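Local structure of interleukin-1beta (Gallus gallus, 2WRY) at residues F110-S115 and G119-E124; T85-Q90 and P129-C134; F22-E25 and Q29-A32; Q90-D95 and T106-Y111. The protein probably acts as a secreted pro-inflammatory cytokine that signals by binding the interleukin-1 receptor, the chain here being the C-terminal beta-trefoil part of a longer protein. One frame throughout, in Å; residues are numbered along the deposited sequence.

Interaction 1. Residues F110-S115 and G119-E124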
loop_
_atom_site.group_PDB
_atom_site.type_symbol
_atom_site.label_atom_id
_atom_site.label_comp_id
_atom_site.label_asym_id
_atom_site.label_seq_id
_atom_site.Cartn_x
_atom_site.Cartn_y
_atom_site.Cartn_z
ATOM N N PHE A 110 4.200 -5.013 -4.229
ATOM C CA PHE A 110 4.267 -5.317 -2.791
ATOM C C PHE A 110 3.881 -6.757 -2.606
ATOM O O PHE A 110 3.095 -7.291 -3.380
ATOM C CB PHE A 110 3.293 -4.435 -1.995
ATOM C CG PHE A 110 3.599 -2.958 -2.106
ATOM C CD1 PHE A 110 3.204 -2.224 -3.234
ATOM C CD2 PHE A 110 4.298 -2.296 -1.091
ATOM C CE1 PHE A 110 3.493 -0.838 -3.336
ATOM C CE2 PHE A 110 4.611 -0.918 -1.180
ATOM C CZ PHE A 110 4.211 -0.189 -2.326
ATOM N N TYR A 111 4.435 -7.410 -1.582
ATOM C CA TYR A 111 3.900 -8.706 -1.179
ATOM C C TYR A 111 2.849 -8.527 -0.114
ATOM O O TYR A 111 3.081 -7.910 0.936
ATOM C CB TYR A 111 5.022 -9.615 -0.703
ATOM C CG TYR A 111 5.958 -9.962 -1.840
ATOM C CD1 TYR A 111 5.568 -10.875 -2.826
ATOM C CD2 TYR A 111 7.215 -9.380 -1.944
ATOM C CE1 TYR A 111 6.411 -11.225 -3.869
ATOM C CE2 TYR A 111 8.075 -9.718 -3.025
ATOM C CZ TYR A 111 7.648 -10.646 -3.969
ATOM O OH TYR A 111 8.451 -11.016 -5.048
ATOM N N ARG A 112 1.655 -9.000 -0.448
ATOM C CA ARG A 112 0.545 -8.986 0.478
ATOM C C ARG A 112 0.743 -10.169 1.418
ATOM O O ARG A 112 0.763 -11.324 0.968
ATOM C CB ARG A 112 -0.760 -9.172 -0.281
ATOM C CG ARG A 112 -1.931 -9.257 0.664
ATOM C CD ARG A 112 -3.284 -9.237 -0.042
ATOM N NE ARG A 112 -4.343 -9.615 0.904
ATOM C CZ ARG A 112 -5.645 -9.448 0.676
ATOM N NH1 ARG A 112 -6.070 -8.889 -0.462
ATOM N NH2 ARG A 112 -6.534 -9.828 1.594
ATOM N N LEU A 113 0.907 -9.877 2.706
ATOM C CA LEU A 113 1.203 -10.928 3.685
ATOM C C LEU A 113 0.007 -11.056 4.605
ATOM O O LEU A 113 -0.183 -10.239 5.504
ATOM C CB LEU A 113 2.482 -10.577 4.463
ATOM C CG LEU A 113 3.705 -10.247 3.596
ATOM C CD1 LEU A 113 4.802 -9.678 4.467
ATOM C CD2 LEU A 113 4.184 -11.497 2.923
ATOM N N ASP A 114 -0.816 -12.069 4.359
ATOM C CA ASP A 114 -2.003 -12.266 5.172
ATOM C C ASP A 114 -1.746 -13.196 6.352
ATOM O O ASP A 114 -0.986 -14.178 6.239
ATOM C CB ASP A 114 -3.115 -12.880 4.343
ATOM C CG ASP A 114 -3.732 -11.900 3.349
ATOM O OD1 ASP A 114 -3.614 -10.655 3.516
ATOM O OD2 ASP A 114 -4.379 -12.402 2.400
ATOM N N SER A 115 -2.391 -12.877 7.467
ATOM C CA SER A 115 -2.402 -13.725 8.650
ATOM C C SER A 115 -3.837 -14.224 8.687
ATOM O O SER A 115 -4.717 -13.557 9.256
ATOM C CB SER A 115 -2.036 -12.911 9.883
ATOM O OG SER A 115 -0.651 -12.543 9.831
ATOM N N GLY A 119 -7.157 -12.480 10.164
ATOM C CA GLY A 119 -7.708 -11.621 9.112
ATOM C C GLY A 119 -6.978 -10.291 8.924
ATOM O O GLY A 119 -7.560 -9.322 8.453
ATOM N N THR A 120 -5.714 -10.240 9.311
ATOM C CA THR A 120 -4.911 -9.002 9.151
ATOM C C THR A 120 -3.908 -9.165 8.019
ATOM O O THR A 120 -3.643 -10.277 7.555
ATOM C CB THR A 120 -4.143 -8.644 10.435
ATOM O OG1 THR A 120 -3.322 -9.758 10.837
ATOM C CG2 THR A 120 -5.125 -8.308 11.582
ATOM N N THR A 121 -3.326 -8.044 7.583
ATOM C CA THR A 121 -2.462 -8.055 6.418
ATOM C C THR A 121 -1.330 -7.050 6.623
ATOM O O THR A 121 -1.557 -5.986 7.211
ATOM C CB THR A 121 -3.291 -7.593 5.170
ATOM O OG1 THR A 121 -4.417 -8.468 4.989
ATOM C CG2 THR A 121 -2.445 -7.524 3.878
ATOM N N ARG A 122 -0.130 -7.392 6.135
ATOM C CA ARG A 122 0.970 -6.420 6.008
ATOM C C ARG A 122 1.336 -6.372 4.527
ATOM O O ARG A 122 1.047 -7.320 3.760
ATOM C CB ARG A 122 2.171 -6.797 6.884
ATOM C CG ARG A 122 1.803 -6.988 8.329
ATOM C CD ARG A 122 2.998 -6.910 9.253
ATOM N NE ARG A 122 4.001 -7.912 8.961
ATOM C CZ ARG A 122 5.232 -7.952 9.507
ATOM N NH1 ARG A 122 5.614 -7.074 10.423
ATOM N NH2 ARG A 122 6.062 -8.890 9.133
ATOM N N PHE A 123 1.960 -5.269 4.130
ATOM C CA PHE A 123 2.404 -5.102 2.739
ATOM C C PHE A 123 3.881 -4.788 2.699
ATOM O O PHE A 123 4.288 -3.726 3.174
ATOM C CB PHE A 123 1.631 -3.956 2.059
ATOM C CG PHE A 123 0.183 -4.243 1.855
ATOM C CD1 PHE A 123 -0.238 -5.032 0.799
ATOM C CD2 PHE A 123 -0.749 -3.659 2.687
ATOM C CE1 PHE A 123 -1.592 -5.289 0.606
ATOM C CE2 PHE A 123 -2.124 -3.910 2.517
ATOM C CZ PHE A 123 -2.545 -4.709 1.462
ATOM N N GLU A 124 4.663 -5.716 2.156
ATOM C CA GLU A 124 6.115 -5.548 2.068
ATOM C C GLU A 124 6.513 -5.130 0.662
ATOM O O GLU A 124 6.083 -5.756 -0.304
ATOM C CB GLU A 124 6.819 -6.859 2.423
ATOM C CG GLU A 124 8.359 -6.716 2.447
ATOM C CD GLU A 124 9.063 -7.992 2.869
ATOM O OE1 GLU A 124 8.381 -9.038 3.061
ATOM O OE2 GLU A 124 10.312 -7.958 2.998
HETATM O O HOH W 1 -5.759 -12.057 6.510
#
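Arg112 CG meets Phe123 CE1 across the strands at 4.0 Å, obliquely to the ring, while Thr121 CG2 lies over one face of the same ring, 3.7 Å above the plane of Phe123 and offset toward the rim. The extended Arg112 chain lies alongside the ring with its guanidinium plane turned 62° from it; at the guanidinium edge, in plane, sits Asp114 OD1. This oxygen is gripped twice: Arg112 NE donates to Asp114 OD1 on the syn side in a nearly straight salt-bridging bond of 2.9 Å, and Thr121 OG1 donates to Asp114 OD1 on the anti side at 2.8 Å. With CG anti to its carbonyl carbon (chi1 -73°), Asp114 runs side by side with Thr121 across a non-hydrogen-bonded pair. On the sheet face that carries Leu113 and Glu124, Leu113 CD1 rests 4.0 Å from Glu124 CB; the Glu124 carboxylate reaches on to Gly130 N. Backbone bonds ladder the antiparallel hairpin from Tyr111 to Ser115, where Gly119 and Thr120 together face Ser115 as a G1 beta bulge. Strand 66-71 also pairs with 110-115, Leu159 of strand 157-160 packs on Arg112, Thr121 and Phe123, and Phe132 of strand 132-134 touches Leu113 and Glu124.

Interaction 2. Residues T85-Q90 and P129-C134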
loop_
_atom_site.group_PDB
_atom_site.type_symbol
_atom_site.label_atom_id
_atom_site.label_comp_id
_atom_site.label_asym_id
_atom_site.label_seq_id
_atom_site.Cartn_x
_atom_site.Cartn_y
_atom_site.Cartn_z
ATOM N N THR A 85 18.493 9.811 -0.196
ATOM C CA THR A 85 19.099 8.547 0.216
ATOM C C THR A 85 18.141 7.722 1.086
ATOM O O THR A 85 18.579 6.830 1.811
ATOM C CB THR A 85 20.400 8.783 1.029
ATOM O OG1 THR A 85 20.071 9.523 2.221
ATOM C CG2 THR A 85 21.483 9.530 0.169
ATOM N N GLU A 86 16.840 7.994 1.003
ATOM C CA GLU A 86 15.884 7.286 1.872
ATOM C C GLU A 86 14.764 6.631 1.061
ATOM O O GLU A 86 14.184 7.269 0.175
ATOM C CB GLU A 86 15.280 8.274 2.856
ATOM C CG GLU A 86 16.233 8.647 3.992
ATOM C CD GLU A 86 15.668 9.735 4.893
ATOM O OE1 GLU A 86 14.828 10.536 4.412
ATOM O OE2 GLU A 86 16.060 9.786 6.082
ATOM N N PRO A 87 14.450 5.354 1.358
ATOM C CA PRO A 87 13.292 4.706 0.735
ATOM C C PRO A 87 12.030 5.471 1.112
ATOM O O PRO A 87 11.865 5.884 2.290
ATOM C CB PRO A 87 13.287 3.310 1.387
ATOM C CG PRO A 87 14.758 3.095 1.761
ATOM C CD PRO A 87 15.156 4.432 2.270
ATOM N N THR A 88 11.165 5.676 0.115
ATOM C CA THR A 88 10.004 6.544 0.260
ATOM C C THR A 88 8.818 5.918 -0.446
ATOM O O THR A 88 8.967 5.340 -1.523
ATOM C CB THR A 88 10.317 7.928 -0.373
ATOM O OG1 THR A 88 11.457 8.485 0.306
ATOM C CG2 THR A 88 9.147 8.880 -0.250
ATOM N N LEU A 89 7.646 6.023 0.181
ATOM C CA LEU A 89 6.404 5.658 -0.483
ATOM C C LEU A 89 5.918 6.861 -1.277
ATOM O O LEU A 89 5.825 7.999 -0.755
ATOM C CB LEU A 89 5.368 5.301 0.592
ATOM C CG LEU A 89 4.023 4.806 0.042
ATOM C CD1 LEU A 89 4.189 3.444 -0.647
ATOM C CD2 LEU A 89 3.041 4.691 1.212
ATOM N N GLN A 90 5.605 6.602 -2.540
ATOM C CA GLN A 90 4.986 7.654 -3.351
ATOM C C GLN A 90 3.769 7.152 -4.086
ATOM O O GLN A 90 3.485 5.957 -4.128
ATOM C CB GLN A 90 5.993 8.297 -4.290
ATOM C CG GLN A 90 6.559 7.441 -5.336
ATOM C CD GLN A 90 7.393 8.253 -6.339
ATOM O OE1 GLN A 90 7.961 9.311 -6.004
ATOM N NE2 GLN A 90 7.470 7.759 -7.561
ATOM N N PRO A 129 12.887 -4.845 -0.115
ATOM C CA PRO A 129 12.568 -5.907 0.838
ATOM C C PRO A 129 12.907 -5.480 2.274
ATOM O O PRO A 129 13.921 -4.780 2.499
ATOM C CB PRO A 129 13.440 -7.098 0.381
ATOM C CG PRO A 129 13.918 -6.767 -0.985
ATOM C CD PRO A 129 13.720 -5.317 -1.243
ATOM N N GLY A 130 12.040 -5.861 3.229
ATOM C CA GLY A 130 12.234 -5.435 4.607
ATOM C C GLY A 130 11.542 -4.139 4.953
ATOM O O GLY A 130 11.478 -3.758 6.130
ATOM N N TRP A 131 10.982 -3.473 3.931
ATOM C CA TRP A 131 10.205 -2.242 4.120
ATOM C C TRP A 131 8.721 -2.494 3.916
ATOM O O TRP A 131 8.317 -3.198 2.977
ATOM C CB TRP A 131 10.700 -1.135 3.176
ATOM C CG TRP A 131 12.072 -0.692 3.597
ATOM C CD1 TRP A 131 13.259 -1.378 3.438
ATOM C CD2 TRP A 131 12.401 0.539 4.242
ATOM N NE1 TRP A 131 14.302 -0.646 3.975
ATOM C CE2 TRP A 131 13.796 0.536 4.469
ATOM C CE3 TRP A 131 11.649 1.640 4.655
ATOM C CZ2 TRP A 131 14.443 1.595 5.107
ATOM C CZ3 TRP A 131 12.266 2.666 5.303
ATOM C CH2 TRP A 131 13.675 2.655 5.507
ATOM N N PHE A 132 7.948 -1.951 4.839
ATOM C CA PHE A 132 6.518 -2.207 4.917
ATOM C C PHE A 132 5.713 -0.935 4.950
ATOM O O PHE A 132 6.132 0.074 5.536
ATOM C CB PHE A 132 6.190 -2.997 6.202
ATOM C CG PHE A 132 6.790 -4.375 6.261
ATOM C CD1 PHE A 132 6.013 -5.498 6.050
ATOM C CD2 PHE A 132 8.142 -4.552 6.575
ATOM C CE1 PHE A 132 6.581 -6.787 6.104
ATOM C CE2 PHE A 132 8.692 -5.844 6.655
ATOM C CZ PHE A 132 7.907 -6.948 6.437
ATOM N N ILE A 133 4.536 -0.977 4.322
ATOM C CA ILE A 133 3.656 0.191 4.340
ATOM C C ILE A 133 3.174 0.440 5.768
ATOM O O ILE A 133 2.709 -0.492 6.453
ATOM C CB ILE A 133 2.429 0.027 3.410
ATOM C CG1 ILE A 133 2.875 -0.208 1.956
ATOM C CG2 ILE A 133 1.505 1.258 3.566
ATOM C CD1 ILE A 133 1.726 -0.394 1.002
ATOM N N CYS A 134 3.314 1.669 6.234
ATOM C CA CYS A 134 2.954 1.963 7.622
ATOM C C CYS A 134 2.227 3.277 7.811
ATOM O O CYS A 134 2.309 4.192 6.995
ATOM C CB CYS A 134 4.192 1.941 8.535
ATOM S SG CYS A 134 5.368 3.255 8.135
#
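A proline-tryptophan CH-pi contact joins Pro87, near the start of strand 86-93, to Trp131, on the segment 129-134. Pro87 CG stands over one face of the Trp131 indole, 3.9 Å from the centroid of the six-membered ring and 18° off its normal. The nearest ring atom is Trp131 CZ2, 3.7 Å from Pro87 CG; Pro87 CB lies over the fused side of the same ring, 4.0 Å from Trp131 CE3, and Pro87 CD lies 4.0 Å from Trp131 CH2. Three ring carbons of the proline thus spread across the benzo half of the indole, the two side chains crossing at about a right angle. Trp131 CG is anti to its own carbonyl carbon (chi1 -69°), which swings the indole out to the proline; Pro129 O lies in plane at the indole edge. Within the beta-trefoil of the IL-1 family this is packing between segments 39 residues apart in sequence, without a hydrogen bond between them: the CA atoms of Leu89 and Ile133 are 7.8 Å apart. There a second, looser apolar touch forms, Leu89 CD2 meeting Ile133 CG2 at 4.4 Å. Ile145 of strand 144-146 touches both Pro87 and Trp131, while Phe110 of strand 110-115 and Met78 of strand 76-83 each pack against both Leu89 and Ile133.

Interaction 3. Residues F22-E25 and Q29-A32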
loop_
_atom_site.group_PDB
_atom_site.type_symbol
_atom_site.label_atom_id
_atom_site.label_comp_id
_atom_site.label_asym_id
_atom_site.label_seq_id
_atom_site.Cartn_x
_atom_site.Cartn_y
_atom_site.Cartn_z
ATOM N N PHE A 22 -7.475 5.576 5.088
ATOM C CA PHE A 22 -6.650 6.435 4.216
ATOM C C PHE A 22 -7.528 7.505 3.548
ATOM O O PHE A 22 -8.665 7.232 3.114
ATOM C CB PHE A 22 -5.995 5.618 3.101
ATOM C CG PHE A 22 -4.975 4.599 3.552
ATOM C CD1 PHE A 22 -4.474 4.570 4.858
ATOM C CD2 PHE A 22 -4.525 3.654 2.636
ATOM C CE1 PHE A 22 -3.520 3.591 5.223
ATOM C CE2 PHE A 22 -3.566 2.696 2.974
ATOM C CZ PHE A 22 -3.064 2.661 4.279
ATOM N N VAL A 23 -7.000 8.719 3.469
ATOM C CA VAL A 23 -7.566 9.739 2.569
ATOM C C VAL A 23 -6.460 10.301 1.699
ATOM O O VAL A 23 -5.299 10.297 2.114
ATOM C CB VAL A 23 -8.348 10.892 3.298
ATOM C CG1 VAL A 23 -9.464 10.333 4.189
ATOM C CG2 VAL A 23 -7.419 11.855 4.054
ATOM N N LEU A 24 -6.818 10.801 0.511
ATOM C CA LEU A 24 -5.828 11.410 -0.377
ATOM C C LEU A 24 -5.727 12.896 -0.051
ATOM O O LEU A 24 -6.581 13.694 -0.451
ATOM C CB LEU A 24 -6.177 11.141 -1.853
ATOM C CG LEU A 24 -5.102 11.514 -2.863
ATOM C CD1 LEU A 24 -3.852 10.661 -2.651
ATOM C CD2 LEU A 24 -5.615 11.356 -4.290
ATOM N N GLU A 25 -4.720 13.251 0.738
ATOM C CA GLU A 25 -4.573 14.617 1.217
ATOM C C GLU A 25 -4.283 15.562 0.063
ATOM O O GLU A 25 -4.822 16.686 -0.003
ATOM C CB GLU A 25 -3.455 14.701 2.256
ATOM C CG GLU A 25 -3.205 16.118 2.746
ATOM C CD GLU A 25 -2.136 16.193 3.806
ATOM O OE1 GLU A 25 -0.941 15.997 3.471
ATOM O OE2 GLU A 25 -2.495 16.457 4.976
ATOM N N GLN A 29 0.042 12.327 -1.901
ATOM C CA GLN A 29 0.196 11.911 -0.515
ATOM C C GLN A 29 -1.076 11.402 0.124
ATOM O O GLN A 29 -2.092 12.114 0.199
ATOM C CB GLN A 29 0.715 13.068 0.328
ATOM C CG GLN A 29 1.134 12.678 1.717
ATOM C CD GLN A 29 2.234 13.560 2.233
ATOM O OE1 GLN A 29 3.413 13.226 2.114
ATOM N NE2 GLN A 29 1.861 14.706 2.796
ATOM N N LEU A 30 -0.989 10.178 0.623
ATOM C CA LEU A 30 -2.039 9.642 1.471
ATOM C C LEU A 30 -1.768 10.030 2.914
ATOM O O LEU A 30 -0.609 10.076 3.348
ATOM C CB LEU A 30 -2.062 8.120 1.413
ATOM C CG LEU A 30 -2.529 7.419 0.154
ATOM C CD1 LEU A 30 -2.169 5.942 0.313
ATOM C CD2 LEU A 30 -4.016 7.605 -0.105
ATOM N N VAL A 31 -2.841 10.278 3.662
ATOM C CA VAL A 31 -2.750 10.391 5.116
ATOM C C VAL A 31 -3.709 9.393 5.745
ATOM O O VAL A 31 -4.655 8.912 5.092
ATOM C CB VAL A 31 -3.034 11.826 5.645
ATOM C CG1 VAL A 31 -2.016 12.838 5.067
ATOM C CG2 VAL A 31 -4.438 12.242 5.378
ATOM N N ALA A 32 -3.448 9.063 7.008
ATOM C CA ALA A 32 -4.347 8.173 7.745
ATOM C C ALA A 32 -5.026 8.901 8.886
ATOM O O ALA A 32 -4.397 9.608 9.659
ATOM C CB ALA A 32 -3.597 6.948 8.245
#
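Val23 and Val31 face each other across a hydrogen-bonded antiparallel pair, their side chains crossing at a slant with CG2 meeting CG2 at 3.3 Å, tighter than usual van der Waals contact. With CG1 anti to the carbonyl carbon (chi1 -56° in Val23, -61° in Val31), the CG2 branches fall between the backbone N and the carbonyl carbon and meet. On the same side of the hairpin Glu25 stretches across Val31 at about a right angle, its CD 3.6 Å from Val31 CG1. Beyond it Glu25 lies alongside Gln29, both pointing the same way, with their carboxylate and amide planes 52° apart. Gln29 NE2 donates to Glu25 OE1, which lies in the Gln29 amide plane, at 3.2 Å, nearly end-on to the C-O bond. The other face is apolar: Leu30 reaches out in two directions, CD1 slanting to Phe22 CD2 and CD2 to Leu24 CD1, each at 4.0 Å, and Ala32 CB sits at the edge of the Phe22 ring, near its plane. Reciprocal backbone bonds between Val23 and Val31, plus Glu25 N to Gln29 O at 2.9 Å, close this beta hairpin of the beta-trefoil. Strand 29-33 is the middle of a small three-stranded sheet with 141-142 on its other side, while Leu91 of strand 86-93 packs against both Leu24 and Leu30, and Leu76 and Met78 of strand 76-83 meet Leu24 and Leu30 respectively.

Interaction 4. Residues Q90-D95 and T106-Y111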
loop_
_atom_site.group_PDB
_atom_site.type_symbol
_atom_site.label_atom_id
_atom_site.label_comp_id
_atom_site.label_asym_id
_atom_site.label_seq_id
_atom_site.Cartn_x
_atom_site.Cartn_y
_atom_site.Cartn_z
ATOM N N GLN A 90 5.605 6.602 -2.540
ATOM C CA GLN A 90 4.986 7.654 -3.351
ATOM C C GLN A 90 3.769 7.152 -4.086
ATOM O O GLN A 90 3.485 5.957 -4.128
ATOM C CB GLN A 90 5.993 8.297 -4.290
ATOM C CG GLN A 90 6.559 7.441 -5.336
ATOM C CD GLN A 90 7.393 8.253 -6.339
ATOM O OE1 GLN A 90 7.961 9.311 -6.004
ATOM N NE2 GLN A 90 7.470 7.759 -7.561
ATOM N N LEU A 91 3.009 8.101 -4.609
ATOM C CA LEU A 91 1.857 7.774 -5.418
ATOM C C LEU A 91 2.167 8.308 -6.803
ATOM O O LEU A 91 2.586 9.463 -6.960
ATOM C CB LEU A 91 0.615 8.473 -4.892
ATOM C CG LEU A 91 0.254 8.234 -3.426
ATOM C CD1 LEU A 91 -0.941 9.102 -3.033
ATOM C CD2 LEU A 91 -0.055 6.748 -3.185
ATOM N N GLU A 92 1.972 7.461 -7.793
ATOM C CA GLU A 92 2.282 7.819 -9.171
ATOM C C GLU A 92 1.072 7.656 -10.053
ATOM O O GLU A 92 0.315 6.704 -9.898
ATOM C CB GLU A 92 3.393 6.899 -9.727
ATOM C CG GLU A 92 4.717 6.983 -9.019
ATOM C CD GLU A 92 5.817 6.236 -9.757
ATOM O OE1 GLU A 92 6.724 5.698 -9.083
ATOM O OE2 GLU A 92 5.809 6.225 -11.014
ATOM N N GLU A 93 0.888 8.606 -10.980
ATOM C CA GLU A 93 -0.070 8.419 -12.041
ATOM C C GLU A 93 0.476 7.291 -12.886
ATOM O O GLU A 93 1.576 7.392 -13.467
ATOM C CB GLU A 93 -0.210 9.696 -12.885
ATOM C CG GLU A 93 -0.859 10.846 -12.155
ATOM C CD GLU A 93 -0.816 12.126 -12.966
ATOM O OE1 GLU A 93 -1.389 12.137 -14.068
ATOM O OE2 GLU A 93 -0.202 13.114 -12.498
ATOM N N ALA A 94 -0.251 6.190 -12.935
ATOM C CA ALA A 94 0.186 5.055 -13.732
ATOM C C ALA A 94 -1.057 4.342 -14.167
ATOM O O ALA A 94 -2.039 4.275 -13.417
ATOM C CB ALA A 94 1.108 4.109 -12.929
ATOM N N ASP A 95 -1.020 3.847 -15.393
ATOM C CA ASP A 95 -2.081 2.965 -15.891
ATOM C C ASP A 95 -1.869 1.537 -15.392
ATOM O O ASP A 95 -0.857 1.235 -14.735
ATOM C CB ASP A 95 -2.146 3.067 -17.410
ATOM C CG ASP A 95 -2.472 4.490 -17.869
ATOM O OD1 ASP A 95 -3.519 5.020 -17.430
ATOM O OD2 ASP A 95 -1.680 5.093 -18.623
ATOM N N THR A 106 9.370 -2.861 -10.762
ATOM C CA THR A 106 9.166 -3.562 -9.484
ATOM C C THR A 106 8.812 -2.598 -8.335
ATOM O O THR A 106 8.251 -3.040 -7.314
ATOM C CB THR A 106 10.353 -4.487 -9.157
ATOM O OG1 THR A 106 10.438 -5.487 -10.186
ATOM C CG2 THR A 106 10.160 -5.180 -7.817
ATOM N N ARG A 107 9.052 -1.292 -8.518
ATOM C CA ARG A 107 8.644 -0.268 -7.534
ATOM C C ARG A 107 7.156 -0.345 -7.184
ATOM O O ARG A 107 6.753 0.052 -6.073
ATOM C CB ARG A 107 8.998 1.158 -8.021
ATOM C CG ARG A 107 8.131 1.696 -9.163
ATOM C CD ARG A 107 8.700 3.010 -9.625
ATOM N NE ARG A 107 7.885 3.725 -10.607
ATOM C CZ ARG A 107 7.996 3.562 -11.921
ATOM N NH1 ARG A 107 8.819 2.638 -12.413
ATOM N NH2 ARG A 107 7.239 4.274 -12.749
ATOM N N PHE A 108 6.348 -0.851 -8.124
ATOM C CA PHE A 108 4.903 -0.932 -7.915
ATOM C C PHE A 108 4.449 -2.183 -7.197
ATOM O O PHE A 108 3.281 -2.269 -6.843
ATOM C CB PHE A 108 4.180 -0.919 -9.259
ATOM C CG PHE A 108 4.270 0.403 -9.958
ATOM C CD1 PHE A 108 3.594 1.519 -9.455
ATOM C CD2 PHE A 108 5.023 0.530 -11.124
ATOM C CE1 PHE A 108 3.649 2.755 -10.108
ATOM C CE2 PHE A 108 5.104 1.779 -11.783
ATOM C CZ PHE A 108 4.420 2.878 -11.280
ATOM N N ILE A 109 5.349 -3.150 -6.999
ATOM C CA ILE A 109 4.957 -4.445 -6.445
ATOM C C ILE A 109 5.211 -4.525 -4.939
ATOM O O ILE A 109 6.275 -4.142 -4.448
ATOM C CB ILE A 109 5.667 -5.634 -7.186
ATOM C CG1 ILE A 109 5.243 -5.691 -8.657
ATOM C CG2 ILE A 109 5.384 -6.989 -6.504
ATOM C CD1 ILE A 109 3.741 -5.922 -8.855
ATOM N N PHE A 110 4.200 -5.013 -4.229
ATOM C CA PHE A 110 4.267 -5.317 -2.791
ATOM C C PHE A 110 3.881 -6.757 -2.606
ATOM O O PHE A 110 3.095 -7.291 -3.380
ATOM C CB PHE A 110 3.293 -4.435 -1.995
ATOM C CG PHE A 110 3.599 -2.958 -2.106
ATOM C CD1 PHE A 110 3.204 -2.224 -3.234
ATOM C CD2 PHE A 110 4.298 -2.296 -1.091
ATOM C CE1 PHE A 110 3.493 -0.838 -3.336
ATOM C CE2 PHE A 110 4.611 -0.918 -1.180
ATOM C CZ PHE A 110 4.211 -0.189 -2.326
ATOM N N TYR A 111 4.435 -7.410 -1.582
ATOM C CA TYR A 111 3.900 -8.706 -1.179
ATOM C C TYR A 111 2.849 -8.527 -0.114
ATOM O O TYR A 111 3.081 -7.910 0.936
ATOM C CB TYR A 111 5.022 -9.615 -0.703
ATOM C CG TYR A 111 5.958 -9.962 -1.840
ATOM C CD1 TYR A 111 5.568 -10.875 -2.826
ATOM C CD2 TYR A 111 7.215 -9.380 -1.944
ATOM C CE1 TYR A 111 6.411 -11.225 -3.869
ATOM C CE2 TYR A 111 8.075 -9.718 -3.025
ATOM C CZ TYR A 111 7.648 -10.646 -3.969
ATOM O OH TYR A 111 8.451 -11.016 -5.048
#
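Arg107 CG is held between the backbone N and the carbonyl carbon (chi1 73°), and the chain then runs extended to NE before the guanidinium turns (chi4 -89°) its NE/NH2 edge to Glu92. Glu92, extended beyond CG, comes across it at about a right angle, yet the carboxylate and guanidinium planes are only 14° apart. The grip is side-on and two-pronged: Arg107 NE donates to Glu92 OE1 at 2.8 Å and Arg107 NH2 to Glu92 OE2 at 3.0 Å, both on syn sides of the carboxylate. Gln90 NE2 donates to Glu92 OE1 at 2.7 Å from above the carboxylate plane, and Ser79 OG also bonds to it, so this oxygen has several partners that fix the carboxylate's position. Phe108 CE2 lies 3.3 Å above the Arg107 guanidinium plane, over its centre. Phe108 CZ then approaches Ala94 CB at 3.9 Å and Glu92 OE2 at 3.6 Å, both obliquely. Arg107 NH1 is bound by Glu104 O, which ties the loop to itself. The result is a bidentate salt bridge backed by an aromatic ring, joining the end of strand 86-93 to the helical-looking turn at 106-108 that leads into strand 110-115 of the beta-trefoil.

Interactions 1 and 4 share strand 110-115, and interactions 2 and 4 share strand 86-93; interactions 1 and 4 are nested in the loop closed by interaction 2, and interaction 3 precedes it. Interactions 1 and 3 are hairpins built on backbone ladders, about 20 Å apart between centres on opposite sides of the chain's centre; interaction 3 is the more buried, with one apolar face turned to neighbouring strands, whereas interaction 1 carries a charged cluster. Interactions 2 and 4 instead join elements through side chains alone, one wholly apolar and the other mainly ionic, and both are partly buried. Phe110 packs between interactions 2 and 4.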